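Local coordinates for chromosome replication initiation protein (Geobacillus kaustophilus hta426, PDB 2VN2) that acts in the primosome at the initiation of chromosome replication, seen here through its N-terminal domain alone, at the interface of chains A and B. Coordinates in Å, arbitrary orientation; residue numbers count along the deposited sequence, not the author numbering. Chains: chain A/B, Chromosome replication initiation protein.

Contact 1: the interface of chains A and B. Residues chain A 15-19; chain B 13-16.
Strand 14-18 of chain A and the same strand of chain B pair antiparallel across the subunit boundary, A:Val17 facing B:Ile15 and A:Ala16 facing its own copy, so the two-fold passes close to the alanines. A:Val17 and B:Ile15 hold each other twice: A:Val17 N donates to B:Ile15 O at 2.7 Å, nearly straight (170° at the hydrogen), and B:Ile15 N returns a bond to A:Val17 O, also at 2.7 Å. The ladder runs on past A:Pro18, which has no N-H to offer, to the first residue of helix 19-22, where A:Lys19 N donates to B:Gly13 O at 3.0 Å. From this last rung the extended A:Lys19 side chain, its CG anti to the carbonyl carbon (chi1 -78°), runs alongside the B:Gly13 to B:Ile15 backbone and crosses the B:Ile15 side chain at about a right angle. The methyl B:Ile15 CD1 lies 3.9 Å from the methylene A:Lys19 CD; its closer approaches to the neighbouring methylenes are doubtful. An alanine in place of A:Lys19 would keep the backbone bond but would probably open a gap beside the B:Ile15 tip, leaving that methyl without its aliphatic cover and freer to turn. On one side of the ladder the methyl A:Ala16 CB meets B:Ser14 CB at 3.8 Å, and the hydroxyl B:Ser14 OG lies 3.7 Å from A:Pro18 CA.

Contact 2: the interface of chains A and B. Residues chain A 33, 36, 39-40, 60-61; chain B 22, 25, 32, 35-36, 39.
The rings of A:His40 and B:Tyr25 reach toward each other tip to tip, where helix 32-45 of chain A meets the loop after helix 19-22 of chain B, in the DnaD N-terminal domain. On one face of the imidazole lies B:Leu22 CD1, 3.9 Å above the plane and displaced toward the rim; at the imidazole edge, in plane, stand A:Arg60 NH1 and B:Tyr25 CZ. One face of the phenol is covered from within its own chain by the methyl B:Leu35 CD2, 3.7 Å above the plane and again toward the rim, while A:His40 CE1, B:Leu22 CA and B:Glu32 OE2 lie around its edge. B:Tyr25 holds its CG in the crowded position between backbone N and carbonyl carbon (chi1 71°), which points the hydroxyl into chain A. There A:His40 NE2 and B:Tyr25 OH share an almost straight hydrogen bond, 3.0 Å long and 172° at the hydrogen. The same hydroxyl donates to B:Glu32 OE2 at 2.7 Å, meeting the carboxylate on its anti side, 27° out of plane. The carbonyl A:Arg60 O also lies near the hydroxyl. With its hydrogen directed to the carboxylate, the phenol oxygen probably accepts from the histidine, and the carboxylate may strengthen this bond by polarising the hydroxyl. Water 1 joins the chains beside the rings, 2.7 Å from A:Arg60 O and 2.9 Å from B:Leu22 O. The flat guanidinium of A:Arg60 carries B:Leu22 CG at its edge. A:Val36, on helix 32-45, fills the apolar flank: its CG1 points at the phenol tip and also touches B:Leu35 CD2, while its side chain crosses B:Glu32 at about a right angle, CB against CG, and passes B:Val36 in the opposite direction, CG2 to CG2 at 3.6 Å. Further along the helix, A:Leu39 CB packs on B:Leu22 CD1, and A:Leu39 CD2 meets B:Leu39 CD1 tip to tip at 3.8 Å.

Contact 1: the interface of chains A and B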
ATOM      1  N   ILE A  15       0.085   3.111  -4.518  1.00 34.77           N
ATOM      2  CA  ILE A  15      -0.246   1.815  -5.135  1.00 35.60           C
ATOM      3  C   ILE A  15       0.505   0.790  -4.254  1.00 36.02           C
ATOM      4  O   ILE A  15       1.685   1.001  -3.886  1.00 36.85           O
ATOM      5  CB  ILE A  15       0.068   1.835  -6.682  1.00 38.02           C
ATOM      6  CG1 ILE A  15      -1.228   2.017  -7.473  1.00 41.57           C
ATOM      7  CG2 ILE A  15       0.522   0.526  -7.315  1.00 39.90           C
ATOM      8  CD1 ILE A  15      -1.424   3.416  -7.998  1.00 44.14           C
ATOM      9  N   ALA A  16      -0.218  -0.229  -3.785  1.00 33.44           N
ATOM     10  CA  ALA A  16       0.375  -1.276  -2.980  1.00 32.50           C
ATOM     11  C   ALA A  16       0.807  -2.351  -3.957  1.00 32.54           C
ATOM     12  O   ALA A  16      -0.092  -2.939  -4.602  1.00 34.19           O
ATOM     13  CB  ALA A  16      -0.611  -1.838  -2.003  1.00 31.65           C
ATOM     14  N   VAL A  17       2.138  -2.579  -4.084  1.00 28.03           N
ATOM     15  CA  VAL A  17       2.668  -3.550  -4.985  1.00 25.00           C
ATOM     16  C   VAL A  17       2.991  -4.837  -4.211  1.00 25.15           C
ATOM     17  O   VAL A  17       3.931  -4.879  -3.416  1.00 23.93           O
ATOM     18  CB  VAL A  17       3.933  -3.028  -5.605  1.00 24.91           C
ATOM     19  CG1 VAL A  17       4.654  -4.089  -6.429  1.00 20.78           C
ATOM     20  CG2 VAL A  17       3.576  -1.838  -6.539  1.00 27.88           C
ATOM     21  N   PRO A  18       2.234  -5.925  -4.461  1.00 23.55           N
ATOM     22  CA  PRO A  18       2.538  -7.107  -3.670  1.00 21.45           C
ATOM     23  C   PRO A  18       3.948  -7.622  -3.853  1.00 21.10           C
ATOM     24  O   PRO A  18       4.391  -7.756  -4.942  1.00 21.47           O
ATOM     25  CB  PRO A  18       1.547  -8.199  -4.183  1.00 22.79           C
ATOM     26  CG  PRO A  18       0.468  -7.339  -5.067  1.00 21.35           C
ATOM     27  CD  PRO A  18       1.110  -6.061  -5.428  1.00 21.66           C
ATOM     28  N   LYS A  19       4.593  -7.965  -2.767  1.00 21.55           N
ATOM     29  CA  LYS A  19       5.871  -8.568  -2.726  1.00 21.44           C
ATOM     30  C   LYS A  19       6.006  -9.900  -3.407  1.00 22.59           C
ATOM     31  O   LYS A  19       7.098 -10.240  -3.858  1.00 22.21           O
ATOM     32  CB  LYS A  19       6.322  -8.685  -1.281  1.00 22.51           C
ATOM     33  CG  LYS A  19       6.839  -7.353  -0.752  1.00 22.62           C
ATOM     34  CD  LYS A  19       7.229  -7.430   0.743  1.00 22.77           C
ATOM     35  CE  LYS A  19       7.413  -6.010   1.226  1.00 26.40           C
ATOM     36  NZ  LYS A  19       7.890  -5.932   2.543  1.00 25.93           N
TER
ATOM     37  N   GLY B  13       2.920  -9.129   2.224  1.00 29.41           N
ATOM     38  CA  GLY B  13       3.107  -7.668   2.238  1.00 27.78           C
ATOM     39  C   GLY B  13       3.211  -7.090   0.819  1.00 27.72           C
ATOM     40  O   GLY B  13       3.158  -7.832  -0.155  1.00 26.53           O
ATOM     41  N   SER B  14       3.351  -5.770   0.762  1.00 25.74           N
ATOM     42  CA  SER B  14       3.301  -4.959  -0.411  1.00 25.91           C
ATOM     43  C   SER B  14       4.336  -3.898  -0.258  1.00 24.53           C
ATOM     44  O   SER B  14       4.623  -3.511   0.888  1.00 23.66           O
ATOM     45  CB  SER B  14       1.970  -4.212  -0.464  1.00 24.22           C
ATOM     46  OG  SER B  14       1.001  -5.081  -0.919  1.00 28.88           O
ATOM     47  N   ILE B  15       4.887  -3.438  -1.362  1.00 24.96           N
ATOM     48  CA  ILE B  15       5.674  -2.203  -1.357  1.00 28.34           C
ATOM     49  C   ILE B  15       4.714  -1.053  -1.797  1.00 28.38           C
ATOM     50  O   ILE B  15       4.041  -1.170  -2.787  1.00 28.89           O
ATOM     51  CB  ILE B  15       6.925  -2.418  -2.339  1.00 31.51           C
ATOM     52  CG1 ILE B  15       8.010  -3.093  -1.539  1.00 33.84           C
ATOM     53  CG2 ILE B  15       7.542  -1.158  -2.925  1.00 31.82           C
ATOM     54  CD1 ILE B  15       8.065  -4.576  -1.725  1.00 38.86           C
ATOM     55  N   ALA B  16       4.683   0.056  -1.064  1.00 27.42           N
ATOM     56  CA  ALA B  16       3.783   1.193  -1.362  1.00 26.42           C
ATOM     57  C   ALA B  16       4.516   2.094  -2.327  1.00 26.86           C
ATOM     58  O   ALA B  16       5.598   2.603  -2.006  1.00 26.47           O
ATOM     59  CB  ALA B  16       3.510   1.980  -0.090  1.00 23.40           C
TER

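Contact 2: the interface of chains A and B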
ATOM      1  N   GLY A  33       9.283  -3.389 -17.841  1.00 20.21           N
ATOM      2  CA  GLY A  33       8.292  -2.491 -18.471  1.00 19.03           C
ATOM      3  C   GLY A  33       6.827  -2.911 -18.367  1.00 18.98           C
ATOM      4  O   GLY A  33       5.922  -2.058 -18.233  1.00 20.73           O
ATOM      5  N   VAL A  36       5.699  -2.229 -14.618  1.00 19.30           N
ATOM      6  CA  VAL A  36       5.294  -0.865 -14.468  1.00 18.82           C
ATOM      7  C   VAL A  36       3.985  -0.620 -15.263  1.00 19.75           C
ATOM      8  O   VAL A  36       3.134   0.139 -14.833  1.00 18.10           O
ATOM      9  CB  VAL A  36       6.429   0.093 -14.858  1.00 19.20           C
ATOM     10  CG1 VAL A  36       5.948   1.671 -14.641  1.00 19.00           C
ATOM     11  CG2 VAL A  36       7.682  -0.203 -14.052  1.00 15.02           C
ATOM     12  N   LEU A  39       1.211  -1.648 -13.119  1.00 23.06           N
ATOM     13  CA  LEU A  39       1.076  -0.584 -12.005  1.00 22.12           C
ATOM     14  C   LEU A  39       0.367   0.533 -12.583  1.00 21.59           C
ATOM     15  O   LEU A  39      -0.583   0.998 -11.949  1.00 20.59           O
ATOM     16  CB  LEU A  39       2.446  -0.046 -11.502  1.00 21.48           C
ATOM     17  CG  LEU A  39       3.168  -0.933 -10.441  1.00 26.14           C
ATOM     18  CD1 LEU A  39       2.817  -2.458 -10.391  1.00 23.78           C
ATOM     19  CD2 LEU A  39       4.740  -0.717 -10.306  1.00 22.59           C
ATOM     20  N   HIS A  40       0.782   1.043 -13.789  1.00 20.10           N
ATOM     21  CA  HIS A  40      -0.094   2.193 -14.304  1.00 19.45           C
ATOM     22  C   HIS A  40      -1.581   1.743 -14.467  1.00 19.90           C
ATOM     23  O   HIS A  40      -2.469   2.527 -14.129  1.00 19.06           O
ATOM     24  CB  HIS A  40       0.343   2.888 -15.570  1.00 19.28           C
ATOM     25  CG  HIS A  40       1.663   3.585 -15.487  1.00 21.30           C
ATOM     26  ND1 HIS A  40       1.843   4.800 -14.873  1.00 22.27           N
ATOM     27  CD2 HIS A  40       2.878   3.220 -15.956  1.00 22.35           C
ATOM     28  CE1 HIS A  40       3.112   5.155 -14.961  1.00 22.35           C
ATOM     29  NE2 HIS A  40       3.757   4.208 -15.612  1.00 24.51           N
ATOM     30  N   ARG A  60       2.347   8.385 -19.149  1.00 34.73           N
ATOM     31  CA  ARG A  60       3.257   8.374 -17.960  1.00 34.56           C
ATOM     32  C   ARG A  60       4.433   7.396 -18.100  1.00 32.16           C
ATOM     33  O   ARG A  60       5.145   7.172 -17.164  1.00 31.33           O
ATOM     34  CB  ARG A  60       2.463   8.184 -16.627  1.00 37.29           C
ATOM     35  CG  ARG A  60       1.179   9.142 -16.414  1.00 40.39           C
ATOM     36  CD  ARG A  60       0.452   8.974 -14.982  1.00 44.05           C
ATOM     37  NE  ARG A  60      -0.750   8.085 -14.859  1.00 47.58           N
ATOM     38  CZ  ARG A  60      -0.943   6.925 -14.129  1.00 48.70           C
ATOM     39  NH1 ARG A  60      -0.003   6.266 -13.358  1.00 44.17           N
ATOM     40  NH2 ARG A  60      -2.187   6.389 -14.194  1.00 48.22           N
ATOM     41  N   MET A  61       4.664   6.817 -19.287  1.00 29.95           N
ATOM     42  CA  MET A  61       5.748   5.815 -19.460  1.00 27.49           C
ATOM     43  C   MET A  61       6.779   6.372 -20.460  1.00 27.10           C
ATOM     44  O   MET A  61       6.474   7.323 -21.189  1.00 26.00           O
ATOM     45  CB  MET A  61       5.246   4.443 -19.996  1.00 24.11           C
ATOM     46  CG  MET A  61       4.094   3.896 -19.437  1.00 23.62           C
ATOM     47  SD  MET A  61       3.626   2.126 -19.774  1.00 16.89           S
ATOM     48  CE  MET A  61       2.213   2.914 -19.676  1.00 22.33           C
TER
ATOM     49  N   LEU B  22       4.831   7.145  -9.387  1.00 23.65           N
ATOM     50  CA  LEU B  22       4.341   6.488 -10.638  1.00 25.70           C
ATOM     51  C   LEU B  22       4.055   7.511 -11.746  1.00 25.38           C
ATOM     52  O   LEU B  22       4.391   7.312 -12.910  1.00 26.57           O
ATOM     53  CB  LEU B  22       3.052   5.815 -10.330  1.00 26.06           C
ATOM     54  CG  LEU B  22       2.689   4.619 -11.168  1.00 29.84           C
ATOM     55  CD1 LEU B  22       3.924   3.685 -11.463  1.00 29.61           C
ATOM     56  CD2 LEU B  22       1.475   3.882 -10.489  1.00 27.78           C
ATOM     57  N   TYR B  25       7.990   9.705 -12.602  1.00 25.64           N
ATOM     58  CA  TYR B  25       9.317   9.151 -12.738  1.00 25.79           C
ATOM     59  C   TYR B  25       9.919   9.452 -14.120  1.00 27.52           C
ATOM     60  O   TYR B  25      11.083   9.652 -14.226  1.00 28.55           O
ATOM     61  CB  TYR B  25       9.335   7.666 -12.412  1.00 22.99           C
ATOM     62  CG  TYR B  25       8.632   6.793 -13.471  1.00 21.34           C
ATOM     63  CD1 TYR B  25       9.311   6.319 -14.579  1.00 18.07           C
ATOM     64  CD2 TYR B  25       7.257   6.460 -13.351  1.00 22.75           C
ATOM     65  CE1 TYR B  25       8.693   5.570 -15.558  1.00 17.37           C
ATOM     66  CE2 TYR B  25       6.602   5.702 -14.347  1.00 21.41           C
ATOM     67  CZ  TYR B  25       7.334   5.237 -15.425  1.00 20.28           C
ATOM     68  OH  TYR B  25       6.688   4.487 -16.367  1.00 23.39           O
ATOM     69  N   GLU B  32      11.344   2.734 -16.648  1.00 21.08           N
ATOM     70  CA  GLU B  32      10.628   1.605 -15.953  1.00 21.25           C
ATOM     71  C   GLU B  32      11.623   0.655 -15.311  1.00 20.73           C
ATOM     72  O   GLU B  32      11.444   0.176 -14.225  1.00 22.38           O
ATOM     73  CB  GLU B  32       9.733   0.855 -16.973  1.00 20.71           C
ATOM     74  CG  GLU B  32       8.458   1.591 -17.482  1.00 20.30           C
ATOM     75  CD  GLU B  32       8.760   2.689 -18.479  1.00 22.61           C
ATOM     76  OE1 GLU B  32       9.787   2.554 -19.192  1.00 23.81           O
ATOM     77  OE2 GLU B  32       7.973   3.705 -18.582  1.00 24.20           O
ATOM     78  N   LEU B  35      12.898   2.445 -12.135  1.00 21.75           N
ATOM     79  CA  LEU B  35      11.740   2.357 -11.245  1.00 22.86           C
ATOM     80  C   LEU B  35      11.633   0.970 -10.508  1.00 22.93           C
ATOM     81  O   LEU B  35      11.694   0.911  -9.238  1.00 22.00           O
ATOM     82  CB  LEU B  35      10.415   2.775 -11.948  1.00 21.66           C
ATOM     83  CG  LEU B  35       9.187   2.803 -11.034  1.00 22.62           C
ATOM     84  CD1 LEU B  35       9.438   3.919  -9.905  1.00 22.85           C
ATOM     85  CD2 LEU B  35       7.904   3.182 -11.789  1.00 24.69           C
ATOM     86  N   VAL B  36      11.604  -0.142 -11.281  1.00 21.80           N
ATOM     87  CA  VAL B  36      11.566  -1.483 -10.661  1.00 20.44           C
ATOM     88  C   VAL B  36      12.738  -1.784  -9.765  1.00 21.16           C
ATOM     89  O   VAL B  36      12.620  -2.319  -8.617  1.00 21.03           O
ATOM     90  CB  VAL B  36      11.316  -2.614 -11.680  1.00 19.38           C
ATOM     91  CG1 VAL B  36      11.352  -3.898 -10.931  1.00 17.46           C
ATOM     92  CG2 VAL B  36      10.009  -2.380 -12.316  1.00 17.53           C
ATOM     93  N   LEU B  39      12.063  -0.369  -6.589  1.00 22.37           N
ATOM     94  CA  LEU B  39      11.109  -1.187  -5.803  1.00 21.40           C
ATOM     95  C   LEU B  39      11.804  -2.375  -5.177  1.00 20.96           C
ATOM     96  O   LEU B  39      11.522  -2.725  -4.085  1.00 19.98           O
ATOM     97  CB  LEU B  39       9.891  -1.676  -6.703  1.00 22.04           C
ATOM     98  CG  LEU B  39       9.115  -0.570  -7.509  1.00 21.74           C
ATOM     99  CD1 LEU B  39       7.764  -1.093  -8.096  1.00 20.82           C
ATOM    100  CD2 LEU B  39       8.895   0.690  -6.666  1.00 20.88           C
TER
HETATM  101  O   HOH W   1       5.180   8.988 -15.163  1.00 40.06           O

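About 13 Å separates the C-alpha centres of contact 1 and contact 2. They have no residue in common, but both draw on the short helix 19-22: its first residue, in chain A, ends the strand ladder of contact 1, and its last, in chain B, is wedged into contact 2. The strand leads directly into this helix, which ties the two patches into one two-fold interface, each with its twin. Backbone pairing in one and side-chain packing in the other suggest a dimer joined by unlike elements; the deposited assembly holds four copies, and the structure alone does not show which pairing works in the cell.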